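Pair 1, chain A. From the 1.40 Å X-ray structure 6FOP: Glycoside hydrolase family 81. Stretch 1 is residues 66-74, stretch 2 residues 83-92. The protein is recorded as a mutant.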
# COMPACT_ATOMS: atom_id res chain seq x y z
N GLY A 66 -18.70 -18.08 16.05
CA GLY A 66 -17.39 -17.72 16.57
C GLY A 66 -16.44 -17.30 15.47
O GLY A 66 -16.86 -16.66 14.49
N ILE A 67 -15.17 -17.70 15.62
CA ILE A 67 -14.10 -17.26 14.73
C ILE A 67 -13.50 -18.45 13.99
O ILE A 67 -12.84 -19.31 14.60
CB ILE A 67 -12.96 -16.53 15.49
CG1 ILE A 67 -13.48 -15.44 16.45
CG2 ILE A 67 -12.00 -15.92 14.48
CD1 ILE A 67 -13.66 -15.87 17.89
N GLU A 68 -13.71 -18.51 12.67
CA GLU A 68 -13.05 -19.52 11.86
C GLU A 68 -11.57 -19.19 11.81
O GLU A 68 -11.21 -18.03 11.66
CB GLU A 68 -13.56 -19.57 10.42
CG GLU A 68 -15.04 -19.88 10.30
CD GLU A 68 -15.47 -20.18 8.88
OE1 GLU A 68 -14.77 -19.79 7.93
OE2 GLU A 68 -16.56 -20.78 8.71
N VAL A 69 -10.75 -20.22 11.88
CA VAL A 69 -9.30 -20.16 11.78
C VAL A 69 -8.85 -21.13 10.70
O VAL A 69 -9.31 -22.29 10.65
CB VAL A 69 -8.62 -20.55 13.10
CG1 VAL A 69 -7.10 -20.55 12.97
CG2 VAL A 69 -9.07 -19.66 14.25
N GLY A 70 -7.93 -20.69 9.84
CA GLY A 70 -7.37 -21.61 8.85
C GLY A 70 -6.02 -21.18 8.33
O GLY A 70 -5.60 -20.03 8.50
N LYS A 71 -5.38 -22.12 7.63
CA LYS A 71 -4.19 -21.84 6.86
C LYS A 71 -4.55 -22.19 5.43
O LYS A 71 -4.86 -23.34 5.15
CB LYS A 71 -2.96 -22.64 7.29
CG LYS A 71 -1.71 -22.13 6.55
CD LYS A 71 -0.43 -22.77 6.99
CE LYS A 71 0.74 -22.26 6.19
NZ LYS A 71 0.77 -22.83 4.84
N PRO A 72 -4.50 -21.23 4.50
CA PRO A 72 -4.92 -21.54 3.12
C PRO A 72 -4.15 -22.66 2.45
O PRO A 72 -2.93 -22.78 2.63
CB PRO A 72 -4.70 -20.21 2.39
CG PRO A 72 -4.89 -19.18 3.46
CD PRO A 72 -4.27 -19.79 4.68
N ALA A 73 -4.89 -23.47 1.69
CA ALA A 73 -4.29 -24.42 0.77
C ALA A 73 -4.07 -23.74 -0.56
O ALA A 73 -5.02 -23.38 -1.24
CB ALA A 73 -5.20 -25.62 0.59
N LEU A 74 -2.81 -23.61 -0.94
CA LEU A 74 -2.43 -22.89 -2.14
C LEU A 74 -2.67 -23.74 -3.38
O LEU A 74 -2.35 -24.93 -3.40
CB LEU A 74 -0.97 -22.47 -2.05
CG LEU A 74 -0.64 -21.59 -0.84
CD1 LEU A 74 0.85 -21.29 -0.80
CD2 LEU A 74 -1.44 -20.30 -0.84
N GLY A 83 -4.99 -18.49 -2.49
CA GLY A 83 -4.79 -18.86 -1.09
C GLY A 83 -6.04 -18.49 -0.32
O GLY A 83 -6.01 -17.61 0.57
N ALA A 84 -7.13 -19.14 -0.65
CA ALA A 84 -8.44 -18.79 -0.09
C ALA A 84 -8.54 -19.18 1.37
O ALA A 84 -8.03 -20.22 1.81
CB ALA A 84 -9.56 -19.50 -0.84
N HIS A 85 -9.24 -18.35 2.12
CA HIS A 85 -9.59 -18.72 3.50
C HIS A 85 -10.45 -20.00 3.49
O HIS A 85 -11.39 -20.11 2.70
CB HIS A 85 -10.36 -17.60 4.19
CG HIS A 85 -10.98 -18.04 5.49
ND1 HIS A 85 -10.25 -18.28 6.63
CD2 HIS A 85 -12.27 -18.35 5.78
CE1 HIS A 85 -11.06 -18.74 7.57
NE2 HIS A 85 -12.29 -18.75 7.09
N LYS A 86 -10.11 -20.93 4.37
CA LYS A 86 -10.96 -22.08 4.69
C LYS A 86 -10.97 -22.27 6.20
O LYS A 86 -10.05 -21.89 6.90
CB LYS A 86 -10.49 -23.35 3.95
CG LYS A 86 -9.04 -23.70 4.21
CD LYS A 86 -8.70 -25.15 4.15
CE LYS A 86 -7.22 -25.35 4.09
NZ LYS A 86 -6.56 -25.51 5.39
N ASN A 87 -12.05 -22.87 6.68
CA ASN A 87 -12.24 -23.21 8.10
C ASN A 87 -11.53 -24.50 8.46
O ASN A 87 -11.99 -25.59 8.08
CB ASN A 87 -13.75 -23.32 8.35
CG ASN A 87 -14.11 -23.65 9.77
OD1 ASN A 87 -13.62 -23.06 10.71
ND2 ASN A 87 -15.05 -24.57 9.93
N ASP A 88 -10.40 -24.41 9.16
CA ASP A 88 -9.80 -25.62 9.74
C ASP A 88 -10.48 -25.89 11.07
O ASP A 88 -10.80 -27.05 11.38
CB ASP A 88 -8.27 -25.46 9.88
CG ASP A 88 -7.54 -25.45 8.55
OD1 ASP A 88 -8.02 -26.08 7.57
OD2 ASP A 88 -6.45 -24.79 8.47
N PHE A 89 -10.70 -24.87 11.88
CA PHE A 89 -11.55 -25.01 13.07
C PHE A 89 -12.17 -23.67 13.41
O PHE A 89 -11.59 -22.60 13.11
CB PHE A 89 -10.79 -25.58 14.29
CG PHE A 89 -9.58 -24.80 14.66
CD1 PHE A 89 -9.68 -23.75 15.57
CD2 PHE A 89 -8.34 -25.15 14.16
CE1 PHE A 89 -8.55 -23.04 15.95
CE2 PHE A 89 -7.21 -24.44 14.52
CZ PHE A 89 -7.31 -23.40 15.44
N THR A 90 -13.33 -23.71 14.06
CA THR A 90 -13.97 -22.51 14.55
C THR A 90 -13.79 -22.44 16.07
O THR A 90 -14.08 -23.41 16.79
CB THR A 90 -15.46 -22.49 14.14
OG1 THR A 90 -15.56 -22.36 12.71
CG2 THR A 90 -16.18 -21.37 14.77
N VAL A 91 -13.30 -21.30 16.54
CA VAL A 91 -13.19 -21.01 17.96
C VAL A 91 -14.54 -20.46 18.38
O VAL A 91 -14.87 -19.32 18.09
CB VAL A 91 -12.07 -20.01 18.26
CG1 VAL A 91 -12.02 -19.64 19.73
CG2 VAL A 91 -10.72 -20.56 17.82
N GLY A 92 -15.30 -21.32 19.07
CA GLY A 92 -16.62 -20.98 19.59
C GLY A 92 -16.60 -20.98 21.12
O GLY A 92 -15.54 -20.99 21.76
O HOH W 1 -6.89 -21.60 -2.11
O HOH W 2 -7.41 -22.59 0.65

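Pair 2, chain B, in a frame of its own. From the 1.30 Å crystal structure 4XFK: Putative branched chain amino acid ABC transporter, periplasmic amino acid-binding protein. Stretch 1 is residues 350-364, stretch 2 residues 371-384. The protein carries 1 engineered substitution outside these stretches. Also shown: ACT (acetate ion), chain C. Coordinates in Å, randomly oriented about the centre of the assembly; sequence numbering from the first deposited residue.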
# COMPACT_ATOMS: atom_id res chain seq x y z
N ALA B 350 1.20 3.01 -10.55
CA ALA B 350 2.49 2.36 -10.80
C ALA B 350 2.31 0.91 -11.25
O ALA B 350 1.34 0.24 -10.88
CB ALA B 350 3.39 2.43 -9.57
N LYS B 351 3.26 0.46 -12.07
CA LYS B 351 3.31 -0.90 -12.61
C LYS B 351 4.48 -1.63 -11.96
O LYS B 351 5.61 -1.15 -12.00
CB LYS B 351 3.48 -0.87 -14.12
CG LYS B 351 3.46 -2.25 -14.75
CD LYS B 351 3.05 -2.21 -16.21
CE LYS B 351 4.17 -1.77 -17.10
NZ LYS B 351 3.74 -1.91 -18.52
N PHE B 352 4.20 -2.78 -11.35
CA PHE B 352 5.20 -3.51 -10.58
C PHE B 352 4.72 -4.94 -10.37
O PHE B 352 3.52 -5.20 -10.46
CB PHE B 352 5.41 -2.83 -9.22
CG PHE B 352 4.13 -2.47 -8.53
CD1 PHE B 352 3.39 -3.44 -7.86
CD2 PHE B 352 3.64 -1.17 -8.57
CE1 PHE B 352 2.18 -3.14 -7.27
CE2 PHE B 352 2.43 -0.86 -7.98
CZ PHE B 352 1.70 -1.84 -7.32
N PRO B 353 5.64 -5.87 -10.08
CA PRO B 353 5.22 -7.25 -9.81
C PRO B 353 4.51 -7.42 -8.47
O PRO B 353 4.68 -6.61 -7.55
CB PRO B 353 6.55 -8.04 -9.80
CG PRO B 353 7.59 -7.10 -10.26
CD PRO B 353 7.10 -5.71 -10.06
N MET B 354 3.72 -8.49 -8.37
CA MET B 354 3.06 -8.88 -7.13
C MET B 354 3.42 -10.32 -6.78
O MET B 354 3.52 -11.18 -7.65
CB MET B 354 1.54 -8.74 -7.28
CG MET B 354 1.06 -7.30 -7.34
SD MET B 354 1.30 -6.39 -5.79
CE MET B 354 -0.01 -7.10 -4.80
N VAL B 355 3.61 -10.57 -5.50
CA VAL B 355 4.02 -11.87 -5.01
C VAL B 355 2.96 -12.41 -4.07
O VAL B 355 2.65 -11.78 -3.06
CB VAL B 355 5.34 -11.77 -4.24
CG1 VAL B 355 5.88 -13.15 -3.91
CG2 VAL B 355 6.33 -10.99 -5.04
N VAL B 356 2.43 -13.58 -4.41
CA VAL B 356 1.45 -14.23 -3.55
C VAL B 356 2.18 -15.21 -2.64
O VAL B 356 3.04 -15.97 -3.09
CB VAL B 356 0.34 -14.91 -4.37
CG1 VAL B 356 -0.83 -15.25 -3.46
CG2 VAL B 356 -0.12 -13.99 -5.49
N GLN B 357 1.83 -15.17 -1.36
CA GLN B 357 2.61 -15.79 -0.30
C GLN B 357 1.72 -16.56 0.68
O GLN B 357 0.59 -16.13 0.95
CB GLN B 357 3.36 -14.71 0.48
CG GLN B 357 4.32 -13.88 -0.36
CD GLN B 357 4.55 -12.50 0.21
OE1 GLN B 357 5.13 -12.35 1.29
NE2 GLN B 357 4.09 -11.47 -0.50
N GLU B 358 2.24 -17.66 1.21
CA GLU B 358 1.51 -18.47 2.19
C GLU B 358 2.25 -18.48 3.52
O GLU B 358 3.48 -18.43 3.55
CB GLU B 358 1.35 -19.89 1.67
CG GLU B 358 2.66 -20.63 1.45
CD GLU B 358 2.47 -22.04 0.93
OE1 GLU B 358 1.95 -22.88 1.68
OE2 GLU B 358 2.84 -22.29 -0.23
N VAL B 359 1.51 -18.55 4.62
CA VAL B 359 2.15 -18.69 5.93
C VAL B 359 2.63 -20.13 6.10
O VAL B 359 1.84 -21.07 5.99
CB VAL B 359 1.18 -18.30 7.06
CG1 VAL B 359 1.86 -18.45 8.41
CG2 VAL B 359 0.68 -16.87 6.84
N SER B 360 3.93 -20.29 6.35
CA SER B 360 4.57 -21.59 6.30
C SER B 360 5.82 -21.62 7.17
O SER B 360 6.51 -20.61 7.30
CB SER B 360 4.96 -21.92 4.86
OG SER B 360 5.75 -23.11 4.80
N LYS B 361 6.11 -22.78 7.75
CA LYS B 361 7.34 -22.95 8.51
C LYS B 361 8.55 -22.94 7.59
O LYS B 361 9.69 -22.80 8.04
CB LYS B 361 7.32 -24.25 9.30
CG LYS B 361 6.39 -24.24 10.49
CD LYS B 361 6.53 -25.54 11.27
CE LYS B 361 5.66 -25.55 12.50
NZ LYS B 361 5.90 -26.79 13.28
N LYS B 362 8.31 -23.10 6.29
CA LYS B 362 9.40 -23.14 5.32
C LYS B 362 9.99 -21.75 5.03
O LYS B 362 11.08 -21.65 4.48
CB LYS B 362 8.94 -23.78 4.01
CG LYS B 362 8.59 -25.26 4.13
CD LYS B 362 7.97 -25.78 2.83
CE LYS B 362 7.56 -27.24 2.96
NZ LYS B 362 6.60 -27.47 4.08
N ALA B 363 9.29 -20.68 5.40
CA ALA B 363 9.77 -19.33 5.13
C ALA B 363 11.08 -19.07 5.86
O ALA B 363 11.22 -19.40 7.03
CB ALA B 363 8.73 -18.31 5.55
N ARG B 364 12.04 -18.46 5.16
CA ARG B 364 13.33 -18.14 5.76
C ARG B 364 13.21 -17.05 6.83
O ARG B 364 13.78 -17.18 7.92
CB ARG B 364 14.33 -17.70 4.69
CG ARG B 364 15.71 -17.36 5.26
CD ARG B 364 16.75 -17.29 4.16
NE ARG B 364 16.81 -18.55 3.43
CZ ARG B 364 17.55 -19.59 3.81
NH1 ARG B 364 18.29 -19.53 4.91
NH2 ARG B 364 17.54 -20.71 3.09
N GLU B 371 7.36 -19.77 14.49
CA GLU B 371 8.00 -20.73 13.60
C GLU B 371 7.58 -20.51 12.15
O GLU B 371 8.11 -21.17 11.25
CB GLU B 371 7.63 -22.15 14.02
CG GLU B 371 8.07 -22.49 15.43
CD GLU B 371 7.25 -23.61 16.06
OE1 GLU B 371 6.00 -23.54 16.01
OE2 GLU B 371 7.86 -24.56 16.60
N TYR B 372 6.64 -19.60 11.93
CA TYR B 372 6.06 -19.36 10.61
C TYR B 372 6.49 -18.02 10.03
O TYR B 372 6.69 -17.06 10.75
CB TYR B 372 4.53 -19.37 10.70
CG TYR B 372 3.95 -20.73 11.05
CD1 TYR B 372 3.80 -21.14 12.37
CD2 TYR B 372 3.56 -21.60 10.05
CE1 TYR B 372 3.29 -22.39 12.68
CE2 TYR B 372 3.03 -22.84 10.34
CZ TYR B 372 2.90 -23.23 11.66
OH TYR B 372 2.38 -24.48 11.94
N GLY B 373 6.59 -17.96 8.70
CA GLY B 373 6.73 -16.70 8.01
C GLY B 373 6.02 -16.78 6.68
O GLY B 373 5.34 -17.77 6.37
N PHE B 374 6.19 -15.74 5.87
CA PHE B 374 5.57 -15.68 4.56
C PHE B 374 6.47 -16.27 3.50
O PHE B 374 7.59 -15.82 3.30
CB PHE B 374 5.16 -14.23 4.27
CG PHE B 374 4.04 -13.76 5.15
CD1 PHE B 374 4.30 -13.18 6.38
CD2 PHE B 374 2.72 -13.97 4.78
CE1 PHE B 374 3.26 -12.78 7.22
CE2 PHE B 374 1.68 -13.56 5.61
CZ PHE B 374 1.96 -12.97 6.83
N LEU B 375 5.98 -17.31 2.83
CA LEU B 375 6.73 -18.03 1.82
C LEU B 375 6.09 -17.73 0.47
O LEU B 375 4.90 -17.96 0.28
CB LEU B 375 6.64 -19.53 2.09
CG LEU B 375 7.37 -20.45 1.11
CD1 LEU B 375 8.86 -20.44 1.39
CD2 LEU B 375 6.82 -21.88 1.17
N PRO B 376 6.87 -17.19 -0.48
CA PRO B 376 6.31 -16.86 -1.79
C PRO B 376 6.04 -18.11 -2.62
O PRO B 376 6.84 -19.05 -2.57
CB PRO B 376 7.42 -16.03 -2.45
CG PRO B 376 8.69 -16.53 -1.82
CD PRO B 376 8.33 -16.94 -0.41
N PHE B 377 4.93 -18.13 -3.37
CA PHE B 377 4.66 -19.27 -4.25
C PHE B 377 4.28 -18.90 -5.69
O PHE B 377 4.22 -19.77 -6.55
CB PHE B 377 3.63 -20.24 -3.64
CG PHE B 377 2.26 -19.65 -3.44
CD1 PHE B 377 1.35 -19.60 -4.48
CD2 PHE B 377 1.87 -19.18 -2.19
CE1 PHE B 377 0.08 -19.07 -4.29
CE2 PHE B 377 0.61 -18.65 -2.00
CZ PHE B 377 -0.29 -18.61 -3.05
N LYS B 378 4.02 -17.61 -5.93
CA LYS B 378 3.69 -17.14 -7.28
C LYS B 378 4.02 -15.67 -7.40
O LYS B 378 3.63 -14.87 -6.56
CB LYS B 378 2.20 -17.36 -7.58
CG LYS B 378 1.72 -16.78 -8.91
CD LYS B 378 2.38 -17.47 -10.09
CE LYS B 378 1.88 -16.90 -11.41
NZ LYS B 378 2.55 -17.52 -12.59
N THR B 379 4.74 -15.31 -8.46
CA THR B 379 4.99 -13.91 -8.76
C THR B 379 4.35 -13.56 -10.09
O THR B 379 4.60 -14.23 -11.10
CB THR B 379 6.49 -13.59 -8.83
OG1 THR B 379 7.07 -13.75 -7.54
CG2 THR B 379 6.70 -12.15 -9.29
N PHE B 380 3.51 -12.54 -10.08
CA PHE B 380 2.93 -12.01 -11.30
C PHE B 380 3.78 -10.84 -11.76
O PHE B 380 4.17 -10.00 -10.96
CB PHE B 380 1.49 -11.56 -11.06
CG PHE B 380 0.55 -12.68 -10.78
CD1 PHE B 380 0.12 -13.51 -11.80
CD2 PHE B 380 0.08 -12.90 -9.50
CE1 PHE B 380 -0.76 -14.56 -11.55
CE2 PHE B 380 -0.81 -13.94 -9.23
CZ PHE B 380 -1.23 -14.78 -10.26
N THR B 381 4.04 -10.77 -13.06
CA THR B 381 4.80 -9.65 -13.62
C THR B 381 4.00 -8.35 -13.48
O THR B 381 2.81 -8.37 -13.16
CB THR B 381 5.10 -9.85 -15.11
OG1 THR B 381 3.86 -9.85 -15.83
CG2 THR B 381 5.84 -11.15 -15.36
N GLY B 382 4.67 -7.22 -13.72
CA GLY B 382 4.00 -5.94 -13.76
C GLY B 382 2.82 -5.93 -14.73
O GLY B 382 1.72 -5.50 -14.38
N ASP B 383 3.03 -6.45 -15.93
CA ASP B 383 1.93 -6.52 -16.90
C ASP B 383 0.77 -7.40 -16.42
O ASP B 383 -0.40 -7.10 -16.67
CB ASP B 383 2.45 -7.00 -18.26
CG ASP B 383 3.25 -5.93 -18.99
OD1 ASP B 383 2.98 -4.74 -18.77
OD2 ASP B 383 4.15 -6.29 -19.78
N GLU B 384 1.10 -8.48 -15.73
CA GLU B 384 0.08 -9.37 -15.18
C GLU B 384 -0.64 -8.77 -13.98
O GLU B 384 -1.79 -9.12 -13.71
CB GLU B 384 0.69 -10.72 -14.81
CG GLU B 384 1.08 -11.58 -16.02
CD GLU B 384 1.88 -12.82 -15.63
OE1 GLU B 384 2.53 -12.81 -14.57
OE2 GLU B 384 1.86 -13.83 -16.38
C ACT C . 8.15 -17.08 -6.21
O ACT C . 7.83 -18.22 -6.63
OXT ACT C . 7.26 -16.21 -6.29
CH3 ACT C . 9.51 -16.79 -5.65

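Superposing N, CA and C of 14 central residues brings pair 2 onto pair 1 with an RMSD of 0.9 Å. Both are antiparallel two-strand contacts: the strand directions differ by 152° in pair 1 and 136° in pair 2, and in each the axes approach to 4.3 Å.

The closest match centres on V69(A) and V356(B), whose CA atoms fall 0.3 Å apart and whose side-chain centres fall 0.5 Å apart; both valines are t rotamers. Each carbonyl serves two successive amides across the gap. V69(A) O accepts from D88(A) N at 2.8 Å and from F89(A) N at 3.2 Å; V356(B) O accepts from F377(B) N at 2.9 Å and, weakly, from K378(B) N at 3.4 Å. The superposition equates D88(A) with F377(B) and F89(A) with K378(B), so the forked bond occupies the same place in both. In pair 2 it coincides with a beta bulge, where the register shifts by one between V356(B) and Q357(B). The return bonds also agree: V69(A) N donates to F89(A) O and V356(B) N to K378(B) O, each at 2.8 Å.

An aromatic ring covers this valine in both pairs, but from different positions. In pair 1 the ring belongs to F89(A), and V69(A) CB lies over its face, 4.0 Å from the centroid. In pair 2 the matching residue is K378(B), whose side-chain end leads away; the preceding F377(B) supplies the ring instead, with V356(B) CG1 3.4 Å from F377(B) CZ. F380(B), matched to V91(A), adds an edge contact, V356(B) CG2 to F380(B) CE2 at 3.8 Å, where pair 1 has V69(A) CG2 against V91(A) CG2 at 4.0 Å.

D88(A), at the F377(B) position, is polar: its OD2 accepts from K71(A) N at 3.0 Å, while its OD1 forms a salt bridge with K86(A) NZ at 2.7 Å. K86(A) NZ also donates to K71(A) O at 2.8 Å, so side chains tie down the backbone of K71(A). At the matching E358(B), main chain does this work: E358(B) N donates to L375(B) O and L375(B) N to E358(B) O, both at 2.8 Å. Farther along, water 1 joins A73(A) O (2.7 Å) to A84(A) N (2.9 Å); the matched S360(B) O accepts directly from G373(B) N at 3.0 Å.

On the other sheet face, E68(A) OE1 accepts from H85(A) NE2 at 2.8 Å, whereas matched V355(B) packs its CG1 3.6 Å from P376(B) CB.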